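Long-range contacts in Di-haem cytochrome c peroxidase family protein (Burkholderia thailandensis E264, PDB 6NX0), which probably works as a cytochrome c peroxidase, a di-haem enzyme that passes electrons through two covalently bound c-type haems and has an unusually stable bis-Fe(IV) state: residues V108-A113 and S121-H126; S115-M120 and Q148-G153; A326-R331 and D415-A420; N398-D403 and T430-R435. All coordinates share one frame; numbering follows the deposited sequence.

Contact 1 of 4, residues V108-A113 and S121-H126. With HEC (heme c), chain B.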
# COMPACT_ATOMS: atom_id res chain seq x y z
N VAL A 108 5.71 19.86 -5.43
CA VAL A 108 5.45 18.93 -6.53
C VAL A 108 4.16 18.16 -6.26
O VAL A 108 3.32 17.99 -7.15
CB VAL A 108 6.64 17.97 -6.71
CG1 VAL A 108 6.33 16.88 -7.70
CG2 VAL A 108 7.91 18.75 -7.12
N PHE A 109 4.01 17.67 -5.03
CA PHE A 109 2.87 16.81 -4.70
C PHE A 109 1.53 17.48 -4.95
O PHE A 109 0.56 16.82 -5.32
CB PHE A 109 2.97 16.41 -3.23
CG PHE A 109 2.08 15.26 -2.84
CD1 PHE A 109 0.79 15.47 -2.39
CD2 PHE A 109 2.55 13.97 -2.92
CE1 PHE A 109 -0.00 14.40 -2.01
CE2 PHE A 109 1.76 12.89 -2.54
CZ PHE A 109 0.49 13.11 -2.10
N PHE A 110 1.46 18.80 -4.76
CA PHE A 110 0.20 19.51 -4.89
C PHE A 110 0.07 20.30 -6.19
O PHE A 110 -0.92 21.03 -6.35
CB PHE A 110 0.02 20.43 -3.66
CG PHE A 110 -0.33 19.68 -2.42
CD1 PHE A 110 -1.64 19.31 -2.18
CD2 PHE A 110 0.65 19.27 -1.54
CE1 PHE A 110 -1.98 18.57 -1.04
CE2 PHE A 110 0.33 18.53 -0.41
CZ PHE A 110 -0.98 18.18 -0.16
N ASP A 111 0.99 20.11 -7.14
CA ASP A 111 0.99 20.89 -8.38
C ASP A 111 0.04 20.28 -9.41
O ASP A 111 0.34 19.21 -9.94
CB ASP A 111 2.40 20.98 -8.93
CG ASP A 111 2.52 21.97 -10.07
OD1 ASP A 111 1.50 22.26 -10.74
OD2 ASP A 111 3.64 22.46 -10.30
N PRO A 112 -1.09 20.92 -9.72
CA PRO A 112 -2.05 20.34 -10.66
C PRO A 112 -1.66 20.51 -12.12
O PRO A 112 -2.38 20.03 -13.00
CB PRO A 112 -3.34 21.11 -10.34
CG PRO A 112 -2.82 22.49 -9.94
CD PRO A 112 -1.52 22.25 -9.24
N ALA A 113 -0.56 21.17 -12.40
CA ALA A 113 -0.10 21.29 -13.78
C ALA A 113 0.59 20.02 -14.27
O ALA A 113 0.88 19.93 -15.47
CB ALA A 113 0.88 22.47 -13.91
N SER A 121 -3.19 16.57 -9.49
CA SER A 121 -1.93 16.49 -8.78
C SER A 121 -1.85 15.12 -8.10
O SER A 121 -2.82 14.35 -8.08
CB SER A 121 -1.83 17.59 -7.74
OG SER A 121 -2.78 17.36 -6.72
N CYS A 122 -0.71 14.84 -7.47
CA CYS A 122 -0.62 13.66 -6.63
C CYS A 122 -1.75 13.61 -5.62
O CYS A 122 -2.29 12.53 -5.32
CB CYS A 122 0.71 13.63 -5.87
SG CYS A 122 2.21 13.81 -6.85
N ALA A 123 -2.10 14.76 -5.05
CA ALA A 123 -3.14 14.82 -4.04
C ALA A 123 -4.52 14.41 -4.56
O ALA A 123 -5.39 14.09 -3.74
CB ALA A 123 -3.20 16.23 -3.47
N SER A 124 -4.73 14.42 -5.88
CA SER A 124 -5.98 13.98 -6.49
C SER A 124 -6.28 12.51 -6.24
O SER A 124 -7.44 12.09 -6.39
CB SER A 124 -5.96 14.22 -8.00
OG SER A 124 -5.76 15.60 -8.29
N CYS A 125 -5.28 11.72 -5.87
CA CYS A 125 -5.46 10.32 -5.50
C CYS A 125 -4.92 9.99 -4.12
O CYS A 125 -4.98 8.83 -3.71
CB CYS A 125 -4.79 9.41 -6.52
SG CYS A 125 -5.54 9.62 -8.15
N HIS A 126 -4.39 10.97 -3.41
CA HIS A 126 -3.75 10.82 -2.11
C HIS A 126 -4.13 12.08 -1.33
O HIS A 126 -3.34 13.02 -1.23
CB HIS A 126 -2.23 10.66 -2.24
CG HIS A 126 -1.80 9.46 -3.02
ND1 HIS A 126 -1.89 8.18 -2.52
CD2 HIS A 126 -1.26 9.35 -4.26
CE1 HIS A 126 -1.42 7.33 -3.42
NE2 HIS A 126 -1.03 8.01 -4.48
FE HEC B . 0.12 7.34 -6.19
CHA HEC B . 0.82 4.11 -5.14
CHB HEC B . 3.00 8.41 -4.75
CHC HEC B . -0.04 10.25 -8.00
CHD HEC B . -2.72 6.23 -7.80
NA HEC B . 1.56 6.45 -5.07
C1A HEC B . 1.69 5.10 -4.78
C2A HEC B . 2.86 4.92 -3.97
C3A HEC B . 3.40 6.13 -3.77
C4A HEC B . 2.65 7.10 -4.54
CMA HEC B . 4.71 6.45 -3.06
CAA HEC B . 3.37 3.57 -3.45
CBA HEC B . 2.87 3.33 -2.03
CGA HEC B . 3.20 1.95 -1.51
O1A HEC B . 2.96 1.76 -0.28
O2A HEC B . 3.55 1.04 -2.32
NB HEC B . 1.26 9.01 -6.38
C1B HEC B . 2.44 9.24 -5.69
C2B HEC B . 2.95 10.52 -6.10
C3B HEC B . 2.17 10.99 -7.08
C4B HEC B . 1.07 10.07 -7.24
CMB HEC B . 4.22 11.15 -5.54
CAB HEC B . 2.27 12.33 -7.84
CBB HEC B . 3.54 12.34 -8.72
NC HEC B . -1.14 8.10 -7.60
C1C HEC B . -1.04 9.35 -8.18
C2C HEC B . -2.30 9.60 -8.86
C3C HEC B . -3.07 8.52 -8.79
C4C HEC B . -2.34 7.53 -8.02
CMC HEC B . -2.69 10.96 -9.45
CAC HEC B . -4.59 8.44 -9.06
CBC HEC B . -4.90 8.58 -10.55
ND HEC B . -0.80 5.53 -6.38
C1D HEC B . -2.00 5.31 -7.08
C2D HEC B . -2.27 3.90 -7.07
C3D HEC B . -1.17 3.25 -6.32
C4D HEC B . -0.29 4.31 -5.91
CMD HEC B . -3.41 3.21 -7.79
CAD HEC B . -0.98 1.74 -6.06
CBD HEC B . -0.56 1.13 -7.38
CGD HEC B . 0.04 -0.26 -7.23
O1D HEC B . 0.10 -0.76 -6.09
O2D HEC B . 0.36 -0.84 -8.31
O HOH W 1 1.29 16.77 -8.75
O HOH W 2 -3.58 20.29 -5.48
O HOH W 3 1.18 6.49 -7.91
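Phe-109 turns CG anti to its backbone N (chi1 -165°), which carries the ring to Cys-122 CB, while Cys-122 sets SG beside its own backbone N (chi1 -53°), where it can bond to the haem. The setting is the CXXCH motif of c-type cytochromes, in which Cys-122 and Cys-125 are bonded to the haem and His-126 binds its iron; the end of helix 99-109 packs against the start of this loop. Cys-122 CB lies over the centre of the Phe-109 ring in a CH-pi contact, 3.5 Å from the ring centroid. SG lies obliquely to the ring and is covalently bonded to haem CAB. At the ring edge, Phe-109 CZ meets His-126 CB at 3.7 Å, the two side chains crossing at about a right angle. Tyr-259 from helix 245-260 packs edge-to-face with Phe-109, so this phenyl group links the haem-binding loop to helix 245-260. The backbone adds a weak hydrogen bond from Ala-123 N to Phe-109 O, 3.4 Å long. One water bridges the segments, donating to Val-108 O and Asp-111 O and accepting from Cys-122 N at 3.1 Å. Farther out, Ala-123 CB touches Phe-110 CE1 at 3.6 Å, and Ser-121 CB touches the carbonyl oxygens of both Phe-109 and Asp-111. His-126 ND1 donates to Phe-132 O, which fixes the rotation of the imidazole. His-126 NE2 stands 2.2 Å from the iron, whose other axial position holds a water oxygen.

Contact 2 of 4, residues S115-M120 and Q148-G153. With HEC (heme c), chain B.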
# COMPACT_ATOMS: atom_id res chain seq x y z
N SER A 115 -0.37 17.04 -14.83
CA SER A 115 -1.19 16.06 -15.52
C SER A 115 -1.57 16.58 -16.90
O SER A 115 -1.44 17.77 -17.22
CB SER A 115 -2.45 15.75 -14.72
OG SER A 115 -3.25 16.91 -14.53
N GLU A 116 -2.08 15.66 -17.71
CA GLU A 116 -2.67 15.99 -19.01
C GLU A 116 -4.02 15.32 -19.12
O GLU A 116 -4.09 14.08 -19.10
CB GLU A 116 -1.77 15.52 -20.14
CG GLU A 116 -0.45 16.27 -20.24
CD GLU A 116 -0.63 17.74 -20.57
OE1 GLU A 116 -1.66 18.12 -21.17
OE2 GLU A 116 0.28 18.53 -20.23
N PRO A 117 -5.12 16.06 -19.26
CA PRO A 117 -5.22 17.52 -19.17
C PRO A 117 -4.83 17.99 -17.79
O PRO A 117 -4.85 17.19 -16.83
CB PRO A 117 -6.70 17.81 -19.47
CG PRO A 117 -7.25 16.56 -20.03
CD PRO A 117 -6.42 15.43 -19.56
N ARG A 118 -4.50 19.27 -17.66
CA ARG A 118 -4.14 19.84 -16.36
C ARG A 118 -5.29 19.69 -15.37
O ARG A 118 -6.47 19.61 -15.75
CB ARG A 118 -3.77 21.32 -16.52
N GLY A 119 -4.94 19.69 -14.08
CA GLY A 119 -5.92 19.69 -13.03
C GLY A 119 -5.78 18.59 -12.00
O GLY A 119 -6.43 18.63 -10.95
N MET A 120 -4.93 17.62 -12.28
CA MET A 120 -4.71 16.48 -11.38
C MET A 120 -3.30 16.57 -10.82
O MET A 120 -2.33 16.69 -11.57
CB MET A 120 -4.94 15.17 -12.14
CG MET A 120 -4.33 13.96 -11.49
SD MET A 120 -4.93 12.40 -12.17
CE MET A 120 -6.48 12.29 -11.32
N GLN A 148 -10.00 7.47 -10.27
CA GLN A 148 -10.07 7.99 -11.64
C GLN A 148 -8.81 8.79 -11.97
O GLN A 148 -8.30 9.55 -11.15
CB GLN A 148 -11.30 8.87 -11.81
CG GLN A 148 -11.54 9.36 -13.24
CD GLN A 148 -12.73 10.29 -13.35
OE1 GLN A 148 -13.61 10.31 -12.48
NE2 GLN A 148 -12.76 11.07 -14.42
N GLY A 149 -8.34 8.62 -13.20
CA GLY A 149 -7.20 9.39 -13.69
C GLY A 149 -7.61 10.74 -14.23
O GLY A 149 -8.67 11.28 -13.92
N SER A 150 -6.72 11.30 -15.04
CA SER A 150 -6.83 12.69 -15.47
C SER A 150 -7.94 12.93 -16.49
O SER A 150 -8.21 14.10 -16.79
CB SER A 150 -5.51 13.15 -16.09
OG SER A 150 -5.32 12.48 -17.32
N ARG A 151 -8.53 11.88 -17.06
CA ARG A 151 -9.56 11.97 -18.08
C ARG A 151 -10.79 11.17 -17.67
O ARG A 151 -10.69 10.16 -16.99
CB ARG A 151 -9.05 11.46 -19.43
CG ARG A 151 -7.95 12.31 -20.04
CD ARG A 151 -7.40 11.67 -21.30
NE ARG A 151 -6.61 10.48 -21.01
CZ ARG A 151 -6.03 9.71 -21.91
NH1 ARG A 151 -6.17 9.98 -23.20
NH2 ARG A 151 -5.31 8.67 -21.54
N PRO A 152 -11.98 11.59 -18.12
CA PRO A 152 -13.15 10.73 -17.94
C PRO A 152 -12.89 9.36 -18.54
O PRO A 152 -12.26 9.22 -19.59
CB PRO A 152 -14.26 11.48 -18.69
CG PRO A 152 -13.76 12.88 -18.83
CD PRO A 152 -12.28 12.78 -18.92
N GLY A 153 -13.38 8.33 -17.85
CA GLY A 153 -13.28 7.00 -18.39
C GLY A 153 -11.93 6.33 -18.23
O GLY A 153 -11.75 5.20 -18.71
FE HEC B . 0.12 7.34 -6.19
CHA HEC B . 0.82 4.11 -5.14
CHB HEC B . 3.00 8.41 -4.75
CHC HEC B . -0.04 10.25 -8.00
CHD HEC B . -2.72 6.23 -7.80
NA HEC B . 1.56 6.45 -5.07
C1A HEC B . 1.69 5.10 -4.78
C2A HEC B . 2.86 4.92 -3.97
C3A HEC B . 3.40 6.13 -3.77
C4A HEC B . 2.65 7.10 -4.54
CMA HEC B . 4.71 6.45 -3.06
CAA HEC B . 3.37 3.57 -3.45
CBA HEC B . 2.87 3.33 -2.03
CGA HEC B . 3.20 1.95 -1.51
O1A HEC B . 2.96 1.76 -0.28
O2A HEC B . 3.55 1.04 -2.32
NB HEC B . 1.26 9.01 -6.38
C1B HEC B . 2.44 9.24 -5.69
C2B HEC B . 2.95 10.52 -6.10
C3B HEC B . 2.17 10.99 -7.08
C4B HEC B . 1.07 10.07 -7.24
CMB HEC B . 4.22 11.15 -5.54
CAB HEC B . 2.27 12.33 -7.84
CBB HEC B . 3.54 12.34 -8.72
NC HEC B . -1.14 8.10 -7.60
C1C HEC B . -1.04 9.35 -8.18
C2C HEC B . -2.30 9.60 -8.86
C3C HEC B . -3.07 8.52 -8.79
C4C HEC B . -2.34 7.53 -8.02
CMC HEC B . -2.69 10.96 -9.45
CAC HEC B . -4.59 8.44 -9.06
CBC HEC B . -4.90 8.58 -10.55
ND HEC B . -0.80 5.53 -6.38
C1D HEC B . -2.00 5.31 -7.08
C2D HEC B . -2.27 3.90 -7.07
C3D HEC B . -1.17 3.25 -6.32
C4D HEC B . -0.29 4.31 -5.91
CMD HEC B . -3.41 3.21 -7.79
CAD HEC B . -0.98 1.74 -6.06
CBD HEC B . -0.56 1.13 -7.38
CGD HEC B . 0.04 -0.26 -7.23
O1D HEC B . 0.10 -0.76 -6.09
O2D HEC B . 0.36 -0.84 -8.31
O HOH W 4 -7.28 16.42 -15.45
O HOH W 3 1.18 6.49 -7.91
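Met-120 and Ser-150 form the close-packed half of this meeting of two loops, neither of which contains regular helix or strand. The side chain of Met-120 sets out toward segment 148-153, and a bend at chi3 (-80°) swings CE against the opposing backbone, 3.3 Å from Gln-148 O. Met-120 SD lies 3.6 Å from Ser-150 N. Ser-150 also ties the loops, through a short hydrogen bond from OG to Glu-116 O at 2.7 Å. The hydroxyl approaches from above the carbonyl plane, 43° out of it, and the same Glu-116 O also receives Asn-213 ND2, so two donors share one oxygen.

Away from the haem the fit is thinner. Pro-117, which follows a cis peptide bond and is solvent-exposed, meets the other loop mainly through CD, 3.5 Å from Arg-151 CG, and the two side chains cross at about a right angle. A water near Pro-117 O and Ser-150 O lies on this side too. The guanidinium of Arg-151 looks elsewhere for its partner, Pro-209 O, and Glu-116 forms a salt bridge with Lys-223.

On the inner side, Met-120 SD comes within 3.8 Å of haem methyl CMC, and Gln-148 O lies 3.6 Å from CBC. This is part of a c-type haem pocket: the loop leading into the CXXCH motif and a second loop farther along the chain line the porphyrin edge bearing CMC and CBC.

Contact 3 of 4, residues A326-R331 and D415-A420. With HEC (heme c), chain C.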
# COMPACT_ATOMS: atom_id res chain seq x y z
N ALA A 326 -0.56 -14.33 -0.78
CA ALA A 326 -1.57 -14.57 -1.81
C ALA A 326 -2.85 -14.97 -1.10
O ALA A 326 -3.06 -16.14 -0.80
CB ALA A 326 -1.10 -15.65 -2.78
N ILE A 327 -3.73 -13.99 -0.85
CA ILE A 327 -5.00 -14.29 -0.17
C ILE A 327 -6.19 -14.35 -1.12
O ILE A 327 -7.29 -14.73 -0.69
CB ILE A 327 -5.27 -13.32 1.00
CG1 ILE A 327 -5.59 -11.89 0.53
CG2 ILE A 327 -4.09 -13.30 1.97
CD1 ILE A 327 -6.13 -10.98 1.65
N ALA A 328 -6.00 -14.00 -2.41
CA ALA A 328 -6.99 -14.23 -3.46
C ALA A 328 -8.34 -13.55 -3.16
O ALA A 328 -9.40 -14.17 -3.18
CB ALA A 328 -7.19 -15.74 -3.67
N VAL A 329 -8.30 -12.24 -2.95
CA VAL A 329 -9.57 -11.53 -2.78
C VAL A 329 -10.41 -11.63 -4.06
O VAL A 329 -9.88 -11.89 -5.16
CB VAL A 329 -9.38 -10.06 -2.37
CG1 VAL A 329 -8.57 -9.96 -1.09
CG2 VAL A 329 -8.77 -9.25 -3.49
N PRO A 330 -11.73 -11.46 -3.95
CA PRO A 330 -12.60 -11.65 -5.12
C PRO A 330 -12.30 -10.68 -6.25
O PRO A 330 -11.85 -9.55 -6.03
CB PRO A 330 -14.00 -11.42 -4.56
CG PRO A 330 -13.86 -11.71 -3.08
CD PRO A 330 -12.50 -11.21 -2.73
N ARG A 331 -12.59 -11.13 -7.46
CA ARG A 331 -12.45 -10.28 -8.64
C ARG A 331 -13.38 -9.07 -8.55
O ARG A 331 -14.56 -9.18 -8.20
CB ARG A 331 -12.78 -11.10 -9.89
CG ARG A 331 -12.48 -10.39 -11.23
CD ARG A 331 -12.70 -11.41 -12.32
NE ARG A 331 -12.43 -11.00 -13.70
CZ ARG A 331 -11.26 -11.09 -14.30
NH1 ARG A 331 -10.18 -11.50 -13.62
NH2 ARG A 331 -11.14 -10.77 -15.59
N ASP A 415 -11.99 -16.58 -7.91
CA ASP A 415 -12.35 -16.12 -9.24
C ASP A 415 -11.46 -15.01 -9.76
O ASP A 415 -11.72 -14.50 -10.86
CB ASP A 415 -13.82 -15.69 -9.30
CG ASP A 415 -14.14 -14.42 -8.51
OD1 ASP A 415 -13.30 -13.90 -7.74
OD2 ASP A 415 -15.28 -13.92 -8.71
N ASP A 416 -10.39 -14.65 -9.05
CA ASP A 416 -9.47 -13.66 -9.60
C ASP A 416 -8.04 -14.19 -9.68
O ASP A 416 -7.08 -13.41 -9.70
CB ASP A 416 -9.51 -12.37 -8.80
CG ASP A 416 -9.09 -11.16 -9.61
OD1 ASP A 416 -9.22 -11.18 -10.88
OD2 ASP A 416 -8.61 -10.20 -8.99
N VAL A 417 -7.89 -15.51 -9.74
CA VAL A 417 -6.60 -16.16 -9.94
C VAL A 417 -6.75 -17.13 -11.11
O VAL A 417 -7.69 -17.93 -11.12
CB VAL A 417 -6.14 -16.90 -8.67
CG1 VAL A 417 -4.83 -17.58 -8.91
CG2 VAL A 417 -6.06 -15.95 -7.45
N PRO A 418 -5.88 -17.07 -12.10
CA PRO A 418 -5.95 -18.04 -13.20
C PRO A 418 -5.88 -19.46 -12.66
O PRO A 418 -5.23 -19.72 -11.65
CB PRO A 418 -4.72 -17.71 -14.05
CG PRO A 418 -4.25 -16.36 -13.61
CD PRO A 418 -4.72 -16.17 -12.22
N ARG A 419 -6.50 -20.40 -13.38
CA ARG A 419 -6.40 -21.81 -12.98
C ARG A 419 -4.95 -22.22 -12.78
O ARG A 419 -4.64 -23.00 -11.86
CB ARG A 419 -7.05 -22.71 -14.03
CG ARG A 419 -8.55 -22.85 -13.86
CD ARG A 419 -9.16 -23.75 -14.92
NE ARG A 419 -9.28 -23.05 -16.20
CZ ARG A 419 -8.58 -23.33 -17.30
NH1 ARG A 419 -8.78 -22.60 -18.39
NH2 ARG A 419 -7.71 -24.34 -17.32
N ALA A 420 -4.05 -21.67 -13.60
CA ALA A 420 -2.64 -22.04 -13.54
C ALA A 420 -1.98 -21.69 -12.22
O ALA A 420 -0.95 -22.28 -11.90
CB ALA A 420 -1.86 -21.34 -14.65
FE HEC C . -4.74 -8.92 5.73
CHA HEC C . -5.10 -6.77 3.08
CHB HEC C . -7.06 -7.12 7.52
CHC HEC C . -4.88 -11.40 8.10
CHD HEC C . -2.17 -10.52 4.17
NA HEC C . -5.82 -7.23 5.39
C1A HEC C . -5.78 -6.48 4.23
C2A HEC C . -6.77 -5.45 4.36
C3A HEC C . -7.24 -5.48 5.62
C4A HEC C . -6.65 -6.62 6.29
CMA HEC C . -8.36 -4.65 6.22
CAA HEC C . -7.04 -4.34 3.32
CBA HEC C . -6.15 -3.13 3.55
CGA HEC C . -6.24 -2.05 2.51
O1A HEC C . -5.38 -1.12 2.60
O2A HEC C . -6.93 -2.21 1.47
NB HEC C . -5.73 -9.20 7.47
C1B HEC C . -6.61 -8.30 8.06
C2B HEC C . -7.09 -8.88 9.30
C3B HEC C . -6.56 -10.09 9.44
C4B HEC C . -5.65 -10.29 8.32
CMB HEC C . -8.03 -8.14 10.29
CAB HEC C . -6.84 -11.16 10.53
CBB HEC C . -8.33 -11.56 10.52
NC HEC C . -3.67 -10.59 6.11
C1C HEC C . -3.94 -11.51 7.11
C2C HEC C . -3.01 -12.59 6.96
C3C HEC C . -2.19 -12.31 5.93
C4C HEC C . -2.62 -11.05 5.35
CMC HEC C . -2.98 -13.78 7.94
CAC HEC C . -0.89 -13.04 5.55
CBC HEC C . -1.25 -14.48 5.13
ND HEC C . -3.78 -8.64 3.98
C1D HEC C . -2.74 -9.46 3.53
C2D HEC C . -2.48 -9.12 2.16
C3D HEC C . -3.42 -8.04 1.79
C4D HEC C . -4.17 -7.76 2.98
CMD HEC C . -1.43 -9.73 1.23
CAD HEC C . -3.56 -7.37 0.41
CBD HEC C . -4.48 -8.24 -0.43
CGD HEC C . -4.97 -7.48 -1.64
O1D HEC C . -4.77 -6.24 -1.71
O2D HEC C . -5.72 -8.10 -2.45
O HOH W 5 -7.72 -10.67 -6.38
O HOH W 6 -9.81 -14.54 -6.21
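Arg-331 is held by two successive aspartates, one at its backbone and one at its tip. Arg-331 N donates to Asp-415 OD1 at 2.9 Å, almost straight (173°), reaching the oxygen on the syn side. At the other end Arg-331 NH1 makes a salt bridge to Asp-416 OD1, also 2.9 Å, with the guanidinium and carboxylate planes turned 78° apart. The extended chain of Arg-331 runs across Asp-416, bringing CG within 3.4 Å of OD1. Further bonds to the carbonyls of His-343 and Asn-338, and a cation-pi contact with Phe-344, hold the guanidinium, while Asp-415 OD2 is hydrogen-bonded to His-409 ND1. Buried charges are thus compensated, which would be expected to favour the ionised forms. Both segments are loops of the cytochrome c-like domain that carries the second haem, joined here across more than eighty residues. Two waters extend the polar network: both donate to Val-329 O, one also to Asp-416 OD2 at 2.8 Å, while the other accepts from Asp-416 N. Apolar contact is slight by comparison, with Ala-328 CB 4.0 Å from Val-417 CG2. Facing the haem, Val-329 CG2 lies 3.4 Å from propionate oxygen O2D, and Ile-327 CD1 packs against CBD at 3.8 Å.

Contact 4 of 4, residues N398-D403 and T430-R435; sequences NTRSTD and TPMNRR. With NO3 (nitrate ion), chain F.
Ser-401 and Arg-434 supply the direct hydrogen bond between these two segments. Ser-401 OG, set between its backbone N and carbonyl carbon (chi1 64°), donates to Arg-434 O at 2.7 Å, tilted 21° from the carbonyl plane. Water-mediated bonds reinforce it at Pro-431, which follows a cis peptide bond. One water donates to both Asn-398 O and Pro-431 O, the latter at 2.8 Å; a second accepts from Ser-401 N and donates to the same Pro-431 O, so two waters converge on that carbonyl. Farther along, Arg-435 makes two hydrogen bonds to a nitrate, probably from the crystallisation liquor, with Arg-435 NE to O3 at 3.0 Å and NH2 to O2.

Contacts of a charged plane with an apolar chain come next. The guanidinium of Arg-400 has Met-432 CB over one face, offset toward the rim and 3.5 Å above the plane. Met-432 SD also lies 3.5 Å from Arg-400 NH1. The bend of the arginine at chi3 (83°) places NE, and its terminal nitrogens are bonded to Asn-426 O through NH2 and Ile-327 O through NH1, which hold the guanidinium in place with Met-432 CB over one face.

Van der Waals packing finishes the outer part. Thr-402 CG2 rests 3.3 Å from Arg-434 O and 3.7 Å from Arg-434 CB, the two side chains lying side by side and pointing the same way. The arrangement belongs to the second haem site: the loop 430-435 folds against the end of the helix that carries Tyr-397, an axial ligand of that haem iron.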
# COMPACT_ATOMS: atom_id res chain seq x y z
N ASN A 398 -12.61 -14.79 7.42
CA ASN A 398 -13.24 -15.81 8.24
C ASN A 398 -13.93 -16.89 7.41
O ASN A 398 -13.95 -18.06 7.82
CB ASN A 398 -14.24 -15.15 9.18
CG ASN A 398 -14.64 -16.05 10.32
OD1 ASN A 398 -13.82 -16.83 10.83
ND2 ASN A 398 -15.91 -15.95 10.74
N THR A 399 -14.54 -16.55 6.26
CA THR A 399 -15.32 -17.55 5.53
C THR A 399 -14.92 -17.69 4.06
O THR A 399 -15.64 -18.35 3.30
CB THR A 399 -16.83 -17.29 5.66
OG1 THR A 399 -17.21 -16.01 5.15
CG2 THR A 399 -17.27 -17.41 7.12
N ARG A 400 -13.79 -17.10 3.62
CA ARG A 400 -13.28 -17.39 2.28
C ARG A 400 -13.21 -18.89 2.02
O ARG A 400 -13.64 -19.37 0.97
CB ARG A 400 -11.87 -16.78 2.12
CG ARG A 400 -11.30 -16.93 0.70
CD ARG A 400 -9.77 -16.81 0.62
NE ARG A 400 -9.14 -18.07 0.94
CZ ARG A 400 -7.83 -18.26 1.01
NH1 ARG A 400 -6.97 -17.28 0.76
NH2 ARG A 400 -7.37 -19.46 1.32
N SER A 401 -12.67 -19.63 2.99
CA SER A 401 -12.41 -21.06 2.80
C SER A 401 -13.63 -21.92 3.10
O SER A 401 -13.81 -22.96 2.45
CB SER A 401 -11.24 -21.49 3.69
OG SER A 401 -11.53 -21.35 5.08
N THR A 402 -14.46 -21.51 4.06
CA THR A 402 -15.62 -22.31 4.43
C THR A 402 -16.83 -22.04 3.54
O THR A 402 -17.71 -22.91 3.43
CB THR A 402 -16.01 -22.04 5.90
OG1 THR A 402 -16.34 -20.66 6.06
CG2 THR A 402 -14.88 -22.40 6.84
N ASP A 403 -16.90 -20.87 2.90
CA ASP A 403 -18.06 -20.47 2.10
C ASP A 403 -17.57 -19.70 0.88
O ASP A 403 -17.90 -18.52 0.70
CB ASP A 403 -19.01 -19.62 2.94
CG ASP A 403 -20.36 -19.39 2.26
OD1 ASP A 403 -20.60 -19.95 1.16
OD2 ASP A 403 -21.17 -18.63 2.83
N THR A 430 -4.17 -20.00 9.22
CA THR A 430 -5.41 -19.62 9.90
C THR A 430 -5.72 -18.16 9.55
O THR A 430 -4.80 -17.34 9.52
CB THR A 430 -5.27 -19.79 11.42
OG1 THR A 430 -5.13 -21.19 11.74
CG2 THR A 430 -6.48 -19.22 12.21
N PRO A 431 -7.00 -17.79 9.32
CA PRO A 431 -8.25 -18.56 9.36
C PRO A 431 -8.70 -19.06 7.99
O PRO A 431 -9.81 -19.52 7.84
CB PRO A 431 -9.24 -17.54 9.94
CG PRO A 431 -8.77 -16.25 9.32
CD PRO A 431 -7.27 -16.34 9.25
N MET A 432 -7.81 -19.01 7.01
CA MET A 432 -8.13 -19.37 5.63
C MET A 432 -7.86 -20.84 5.33
O MET A 432 -7.67 -21.21 4.15
CB MET A 432 -7.34 -18.48 4.67
CG MET A 432 -7.54 -16.97 4.86
SD MET A 432 -6.34 -15.92 3.93
CE MET A 432 -4.86 -16.91 3.92
N ASN A 433 -7.85 -21.70 6.35
CA ASN A 433 -7.42 -23.09 6.23
C ASN A 433 -8.51 -24.08 6.67
O ASN A 433 -8.20 -25.20 7.08
CB ASN A 433 -6.14 -23.33 7.04
CG ASN A 433 -6.29 -22.98 8.52
OD1 ASN A 433 -7.31 -22.45 8.95
ND2 ASN A 433 -5.25 -23.26 9.30
N ARG A 434 -9.77 -23.67 6.60
CA ARG A 434 -10.90 -24.49 7.03
C ARG A 434 -11.79 -24.81 5.85
O ARG A 434 -12.37 -23.91 5.23
CB ARG A 434 -11.69 -23.78 8.12
CG ARG A 434 -10.84 -23.47 9.31
CD ARG A 434 -11.68 -23.04 10.47
NE ARG A 434 -10.87 -22.98 11.67
CZ ARG A 434 -11.31 -23.32 12.88
NH1 ARG A 434 -12.54 -23.77 13.05
NH2 ARG A 434 -10.50 -23.21 13.90
N ARG A 435 -11.94 -26.09 5.56
CA ARG A 435 -12.69 -26.52 4.40
C ARG A 435 -14.18 -26.29 4.62
O ARG A 435 -14.64 -26.18 5.76
CB ARG A 435 -12.42 -27.99 4.10
CG ARG A 435 -10.94 -28.32 3.99
CD ARG A 435 -10.67 -29.76 3.48
NE ARG A 435 -9.23 -30.01 3.54
CZ ARG A 435 -8.37 -29.75 2.56
NH1 ARG A 435 -8.79 -29.26 1.39
NH2 ARG A 435 -7.08 -29.99 2.75
N NO3 F . -6.80 -32.18 5.54
O1 NO3 F . -6.43 -33.12 6.31
O2 NO3 F . -6.01 -31.73 4.66
O3 NO3 F . -7.97 -31.70 5.63
O HOH W 7 -12.25 -19.65 9.28
O HOH W 8 -11.61 -18.61 5.46

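Overall arrangement
The four contacts fall into two pairs, one at each haem of a two-domain enzyme. Contacts 1 and 2, with centres 11 Å apart, both touch the first haem and alternate along the chain; Pro-112 O and Gly-119 N join them through a probable hydrogen bond of 2.8 Å. Contacts 3 and 4, their centres about 15 Å apart beside the second haem, interleave in the same way, and Ile-327 CG2 packs on Met-432 SD at 4.0 Å. Contact 3 reaches a propionate, whereas contact 4 sits next to the tyrosine ligand. Between the pairs nothing touches: the nearest atoms, those of contacts 2 and 3, are about 16 Å apart.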